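Local coordinates for protein methylenetetrahydrofolate--tRNA-(uracil-5-)-methyltransferase TrmFO (Thermus thermophilus, PDB 3G5S) that binds FAD and probably uses methylenetetrahydrofolate to methylate uridine 54 of tRNA, giving 5-methyluridine, at residues A9-S14 against R45-V50; V78-D83 against S101-E106. All coordinates share one frame; numbering follows the deposited sequence.

Interaction 1 (A9-S14 against R45-V50); sequences AGLAGS and RFAEIV. With FAD (flavin-adenine dinucleotide), chain B.
A9 CB meets the F46 ring obliquely, 3.4 Å from F46 CD1, with CG and CE1 a little farther off, while L29 of strand 27-30 touches both residues. The planar carbonyl of A9 takes the peptide N-H of A47, with A47 N 2.9 Å from A9 O and tilted 20° from the carbonyl plane. A47, third residue of a type II turn from R45 to E48, has positive phi, and its small CB fits beside S14 OG at 3.8 Å. The carbonyl of G10 is gripped from opposite faces by S14 N and S14 OG, the latter 2.8 Å from G10 O; with OG anti to the carbonyl carbon (chi1 -68°), the hydroxyl turns back to G10 and lies next to F46 CB. L11 CD2 reaches the loop at E48 O and I49 CD1. G10, at the N-cap, has its CA 3.2 Å from FAD O5B, and a side chain there would run into the cofactor. A12 N donates to FAD O2P at 2.8 Å, whereas the bond from L11 N to O2A is weak. Amides of a glycine-rich turn and helix start on a diphosphate are consistent with the GxGxxG motif of Rossmann-type FAD-binding domains.

Interaction 2 (V78-D83 against S101-E106); sequences VMEAAD and SGYITE
With CG anti to the backbone N (chi1 178°), Y103 sets out toward the neighbouring helix, where E80 carries CG beside its own backbone N and runs extended beyond it to the tyrosine hydroxyl. Y103 OH donates to E80 OE1 at 2.9 Å; the oxygen sits at the ring's edge, near its plane, and is met on its anti side, with the hydroxyl 27° out of the carboxylate plane. Tyrosine suits this partly exposed position because its ring packs while its hydroxyl reaches the acid: Y103 CD2 lies 3.7 Å from A81 CB, and Y103 CE2 is 4.0 Å from E80 CB. R107 adds a weak hydrogen bond to the hydroxyl and a long, weak ion pair to E80. A phenylalanine here would probably leave E80 OE1 without this donor and its carboxylate freer to turn. Helix 97-109 precedes strand 114-117, an outermost strand of the parallel sheet of the Rossmann-type fold, and helix 77-84 packs on its side; the short segments run 138° apart in direction with axes 8.9 Å from each other. The close approach is consistent with alanine at A81, whose methyl sits between Y103 and I104, with A81 CB 3.5 Å from I104 CG1. Deeper in, V78 CG2 meets I104 CD1 at 4.1 Å. L77 also touches both Y103 and I104.

Helix 97-109 ties the two contacts together. In interaction 2 it packs on helix 77-84, and it also backs the 45-50 loop of interaction 1: T105 OG1 takes the N-H of F46, S101 OG bonds R45 NH2, and I104 touches A47. From helix 77-84, the side chain of V78 comes within about 4 Å of that of L11. Interaction 1 is the more buried, resting on backbone carbonyls and amides, small residues and the FAD diphosphate, as suits a glycine-rich turn against a diphosphate. Interaction 2 lies farther from the centre of the chain and joins helix to helix mainly through side chains, apolar where buried and closed by a tyrosine-glutamate bond at its partly exposed margin.

Interaction 1 (A9-S14 against R45-V50)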
loop_
_atom_site.group_PDB
_atom_site.type_symbol
_atom_site.label_atom_id
_atom_site.label_comp_id
_atom_site.label_asym_id
_atom_site.label_seq_id
_atom_site.Cartn_x
_atom_site.Cartn_y
_atom_site.Cartn_z
ATOM N N ALA A 9 7.213 15.568 6.637
ATOM C CA ALA A 9 8.193 15.714 5.567
ATOM C C ALA A 9 8.936 14.406 5.314
ATOM O O ALA A 9 10.168 14.378 5.238
ATOM C CB ALA A 9 9.164 16.831 5.886
ATOM N N GLY A 10 8.176 13.324 5.187
ATOM C CA GLY A 10 8.731 12.043 4.800
ATOM C C GLY A 10 8.685 11.865 3.294
ATOM O O GLY A 10 8.781 12.828 2.529
ATOM N N LEU A 11 8.524 10.628 2.849
ATOM C CA LEU A 11 8.479 10.348 1.414
ATOM C C LEU A 11 7.285 11.045 0.749
ATOM O O LEU A 11 7.433 11.726 -0.270
ATOM C CB LEU A 11 8.418 8.836 1.170
ATOM C CG LEU A 11 9.752 8.079 1.167
ATOM C CD1 LEU A 11 10.555 8.379 -0.098
ATOM C CD2 LEU A 11 10.595 8.342 2.415
ATOM N N ALA A 12 6.099 10.867 1.328
ATOM C CA ALA A 12 4.888 11.436 0.752
ATOM C C ALA A 12 4.840 12.953 0.855
ATOM O O ALA A 12 4.505 13.633 -0.110
ATOM C CB ALA A 12 3.649 10.824 1.394
ATOM N N GLY A 13 5.158 13.487 2.031
ATOM C CA GLY A 13 5.035 14.913 2.244
ATOM C C GLY A 13 6.051 15.683 1.428
ATOM O O GLY A 13 5.764 16.778 0.930
ATOM N N SER A 14 7.250 15.124 1.281
ATOM C CA SER A 14 8.261 15.791 0.479
ATOM C C SER A 14 7.800 15.899 -0.972
ATOM O O SER A 14 7.948 16.953 -1.605
ATOM C CB SER A 14 9.599 15.055 0.563
ATOM O OG SER A 14 10.169 15.150 1.860
ATOM N N ARG A 45 16.398 15.050 8.358
ATOM C CA ARG A 45 16.264 15.167 6.911
ATOM C C ARG A 45 14.860 14.872 6.418
ATOM O O ARG A 45 14.168 14.006 6.955
ATOM C CB ARG A 45 17.223 14.200 6.218
ATOM C CG ARG A 45 18.689 14.496 6.449
ATOM C CD ARG A 45 19.193 15.548 5.483
ATOM N NE ARG A 45 20.643 15.705 5.563
ATOM C CZ ARG A 45 21.520 14.918 4.944
ATOM N NH1 ARG A 45 22.821 15.143 5.078
ATOM N NH2 ARG A 45 21.099 13.907 4.194
ATOM N N PHE A 46 14.445 15.579 5.374
ATOM C CA PHE A 46 13.207 15.243 4.694
ATOM C C PHE A 46 13.401 13.950 3.910
ATOM O O PHE A 46 14.463 13.713 3.337
ATOM C CB PHE A 46 12.776 16.356 3.742
ATOM C CG PHE A 46 12.655 17.712 4.391
ATOM C CD1 PHE A 46 12.433 17.842 5.758
ATOM C CD2 PHE A 46 12.733 18.863 3.623
ATOM C CE1 PHE A 46 12.313 19.098 6.344
ATOM C CE2 PHE A 46 12.618 20.115 4.204
ATOM C CZ PHE A 46 12.409 20.228 5.560
ATOM N N ALA A 47 12.362 13.124 3.895
ATOM C CA ALA A 47 12.360 11.875 3.146
ATOM C C ALA A 47 13.479 10.930 3.586
ATOM O O ALA A 47 14.056 10.199 2.787
ATOM C CB ALA A 47 12.416 12.143 1.641
ATOM N N GLU A 48 13.769 10.936 4.881
ATOM C CA GLU A 48 14.662 9.946 5.451
ATOM C C GLU A 48 14.146 8.542 5.156
ATOM O O GLU A 48 12.961 8.254 5.341
ATOM C CB GLU A 48 14.783 10.145 6.966
ATOM C CG GLU A 48 15.582 9.051 7.662
ATOM C CD GLU A 48 15.751 9.270 9.167
ATOM O OE1 GLU A 48 15.516 10.391 9.666
ATOM O OE2 GLU A 48 16.127 8.301 9.854
ATOM N N ILE A 49 15.050 7.681 4.702
ATOM C CA ILE A 49 14.757 6.281 4.443
ATOM C C ILE A 49 15.090 5.499 5.712
ATOM O O ILE A 49 16.249 5.429 6.111
ATOM C CB ILE A 49 15.623 5.765 3.275
ATOM C CG1 ILE A 49 15.277 6.507 1.981
ATOM C CG2 ILE A 49 15.480 4.256 3.112
ATOM C CD1 ILE A 49 13.986 6.047 1.337
ATOM N N VAL A 50 14.077 4.935 6.363
ATOM C CA VAL A 50 14.294 4.367 7.695
ATOM C C VAL A 50 14.765 2.912 7.717
ATOM O O VAL A 50 15.244 2.439 8.740
ATOM C CB VAL A 50 13.063 4.530 8.622
ATOM C CG1 VAL A 50 12.729 6.000 8.799
ATOM C CG2 VAL A 50 11.882 3.746 8.089
HETATM P PA FAD B . 7.276 8.818 6.660
HETATM O O1A FAD B . 7.442 8.075 7.954
HETATM O O2A FAD B . 8.361 8.707 5.633
HETATM O O5B FAD B . 7.035 10.374 6.924
HETATM C C5B FAD B . 6.131 10.826 7.913
HETATM C C4B FAD B . 6.718 12.087 8.517
HETATM O O4B FAD B . 5.753 12.695 9.358
HETATM C C3B FAD B . 7.930 11.786 9.396
HETATM O O3B FAD B . 9.032 12.594 9.026
HETATM C C2B FAD B . 7.451 12.095 10.814
HETATM O O2B FAD B . 8.452 12.586 11.683
HETATM C C1B FAD B . 6.387 13.146 10.557
HETATM N N9A FAD B . 5.306 13.286 11.545
HETATM C C8A FAD B . 4.546 12.297 12.105
HETATM N N7A FAD B . 3.597 12.867 12.877
HETATM C C5A FAD B . 3.747 14.216 12.800
HETATM C C6A FAD B . 3.070 15.285 13.371
HETATM N N6A FAD B . 1.922 15.129 14.043
HETATM N N1A FAD B . 3.483 16.555 13.071
HETATM C C2A FAD B . 4.558 16.786 12.247
HETATM N N3A FAD B . 5.237 15.736 11.672
HETATM C C4A FAD B . 4.822 14.486 11.965
HETATM N N1 FAD B . 9.018 0.844 3.016
HETATM C C2 FAD B . 9.684 0.258 1.970
HETATM O O2 FAD B . 9.326 0.460 0.811
HETATM N N3 FAD B . 10.766 -0.562 2.226
HETATM C C4 FAD B . 11.214 -0.813 3.513
HETATM O O4 FAD B . 12.190 -1.548 3.708
HETATM C C4X FAD B . 10.530 -0.210 4.568
HETATM N N5 FAD B . 10.920 -0.425 5.870
HETATM C C5X FAD B . 10.237 0.187 6.901
HETATM C C6 FAD B . 10.649 -0.031 8.212
HETATM C C7 FAD B . 9.974 0.564 9.269
HETATM C C7M FAD B . 10.423 0.324 10.684
HETATM C C8 FAD B . 8.885 1.389 9.007
HETATM C C8M FAD B . 8.149 2.042 10.141
HETATM C C9 FAD B . 8.473 1.612 7.696
HETATM C C9A FAD B . 9.144 1.012 6.633
HETATM N N10 FAD B . 8.723 1.217 5.325
HETATM C C10 FAD B . 9.435 0.612 4.307
HETATM C "C1'" FAD B . 7.265 1.516 5.058
HETATM C "C2'" FAD B . 7.015 2.853 4.340
HETATM O "O2'" FAD B . 7.147 2.744 2.932
HETATM C "C3'" FAD B . 7.894 3.977 4.888
HETATM O "O3'" FAD B . 7.511 4.171 6.235
HETATM C "C4'" FAD B . 7.744 5.291 4.124
HETATM O "O4'" FAD B . 8.756 6.169 4.575
HETATM C "C5'" FAD B . 6.359 5.903 4.291
HETATM O "O5'" FAD B . 6.362 7.227 3.802
HETATM P P FAD B . 5.422 8.320 4.495
HETATM O O1P FAD B . 3.997 7.866 4.505
HETATM O O2P FAD B . 5.726 9.625 3.837
HETATM O O3P FAD B . 5.884 8.323 6.033
#

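Interaction 2 (V78-D83 against S101-E106)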
loop_
_atom_site.group_PDB
_atom_site.type_symbol
_atom_site.label_atom_id
_atom_site.label_comp_id
_atom_site.label_asym_id
_atom_site.label_seq_id
_atom_site.Cartn_x
_atom_site.Cartn_y
_atom_site.Cartn_z
ATOM N N VAL A 78 11.482 12.658 -5.616
ATOM C CA VAL A 78 11.979 11.397 -5.083
ATOM C C VAL A 78 12.706 10.595 -6.168
ATOM O O VAL A 78 13.783 10.058 -5.918
ATOM C CB VAL A 78 10.846 10.593 -4.410
ATOM C CG1 VAL A 78 11.226 9.129 -4.224
ATOM C CG2 VAL A 78 10.498 11.235 -3.064
HETATM N N MSE A 79 12.151 10.543 -7.376
HETATM C CA MSE A 79 12.843 9.825 -8.446
HETATM C C MSE A 79 14.129 10.531 -8.890
HETATM O O MSE A 79 15.110 9.865 -9.199
HETATM C CB MSE A 79 11.922 9.559 -9.634
HETATM C CG MSE A 79 10.827 8.548 -9.347
HETATM SE SE MSE A 79 11.481 6.835 -8.698
HETATM C CE MSE A 79 12.587 6.375 -10.232
ATOM N N GLU A 80 14.135 11.863 -8.915
ATOM C CA GLU A 80 15.363 12.596 -9.217
ATOM C C GLU A 80 16.442 12.229 -8.211
ATOM O O GLU A 80 17.584 11.928 -8.568
ATOM C CB GLU A 80 15.128 14.104 -9.150
ATOM C CG GLU A 80 14.289 14.677 -10.261
ATOM C CD GLU A 80 14.236 16.201 -10.229
ATOM O OE1 GLU A 80 14.927 16.820 -9.391
ATOM O OE2 GLU A 80 13.487 16.773 -11.040
ATOM N N ALA A 81 16.071 12.278 -6.936
ATOM C CA ALA A 81 17.002 11.970 -5.869
ATOM C C ALA A 81 17.510 10.544 -5.993
ATOM O O ALA A 81 18.691 10.284 -5.785
ATOM C CB ALA A 81 16.329 12.172 -4.517
ATOM N N ALA A 82 16.612 9.619 -6.304
ATOM C CA ALA A 82 17.001 8.222 -6.426
ATOM C C ALA A 82 17.950 8.001 -7.601
ATOM O O ALA A 82 18.930 7.266 -7.494
ATOM C CB ALA A 82 15.775 7.349 -6.570
ATOM N N ASP A 83 17.652 8.639 -8.727
ATOM C CA ASP A 83 18.486 8.502 -9.916
ATOM C C ASP A 83 19.892 9.049 -9.672
ATOM O O ASP A 83 20.876 8.499 -10.169
ATOM C CB ASP A 83 17.822 9.183 -11.116
ATOM C CG ASP A 83 16.654 8.381 -11.675
ATOM O OD1 ASP A 83 16.655 7.138 -11.551
ATOM O OD2 ASP A 83 15.735 8.982 -12.264
ATOM N N SER A 101 18.275 11.618 0.836
ATOM C CA SER A 101 17.541 12.557 1.679
ATOM C C SER A 101 18.190 13.937 1.660
ATOM O O SER A 101 17.505 14.950 1.800
ATOM C CB SER A 101 17.421 12.030 3.105
ATOM O OG SER A 101 18.670 12.100 3.763
ATOM N N GLY A 102 19.507 13.977 1.482
ATOM C CA GLY A 102 20.209 15.245 1.410
ATOM C C GLY A 102 19.764 16.083 0.227
ATOM O O GLY A 102 19.513 17.280 0.358
ATOM N N TYR A 103 19.668 15.448 -0.937
ATOM C CA TYR A 103 19.238 16.136 -2.151
ATOM C C TYR A 103 17.812 16.660 -2.008
ATOM O O TYR A 103 17.522 17.807 -2.348
ATOM C CB TYR A 103 19.352 15.198 -3.359
ATOM C CG TYR A 103 18.886 15.785 -4.675
ATOM C CD1 TYR A 103 19.750 16.513 -5.480
ATOM C CD2 TYR A 103 17.586 15.593 -5.122
ATOM C CE1 TYR A 103 19.325 17.042 -6.687
ATOM C CE2 TYR A 103 17.155 16.115 -6.329
ATOM C CZ TYR A 103 18.025 16.841 -7.104
ATOM O OH TYR A 103 17.599 17.363 -8.306
ATOM N N ILE A 104 16.919 15.812 -1.511
ATOM C CA ILE A 104 15.528 16.199 -1.329
ATOM C C ILE A 104 15.410 17.379 -0.360
ATOM O O ILE A 104 14.683 18.342 -0.612
ATOM C CB ILE A 104 14.698 14.995 -0.846
ATOM C CG1 ILE A 104 14.622 13.947 -1.965
ATOM C CG2 ILE A 104 13.311 15.429 -0.415
ATOM C CD1 ILE A 104 14.069 12.618 -1.530
ATOM N N THR A 105 16.141 17.298 0.743
ATOM C CA THR A 105 16.103 18.337 1.760
ATOM C C THR A 105 16.623 19.663 1.206
ATOM O O THR A 105 16.043 20.717 1.449
ATOM C CB THR A 105 16.909 17.925 2.997
ATOM O OG1 THR A 105 16.350 16.727 3.552
ATOM C CG2 THR A 105 16.875 19.027 4.042
ATOM N N GLU A 106 17.717 19.604 0.452
ATOM C CA GLU A 106 18.281 20.805 -0.157
ATOM C C GLU A 106 17.337 21.447 -1.176
ATOM O O GLU A 106 17.141 22.665 -1.165
ATOM C CB GLU A 106 19.633 20.502 -0.809
ATOM C CG GLU A 106 20.719 20.083 0.169
ATOM C CD GLU A 106 22.069 19.900 -0.504
ATOM O OE1 GLU A 106 22.432 20.744 -1.352
ATOM O OE2 GLU A 106 22.769 18.915 -0.183
#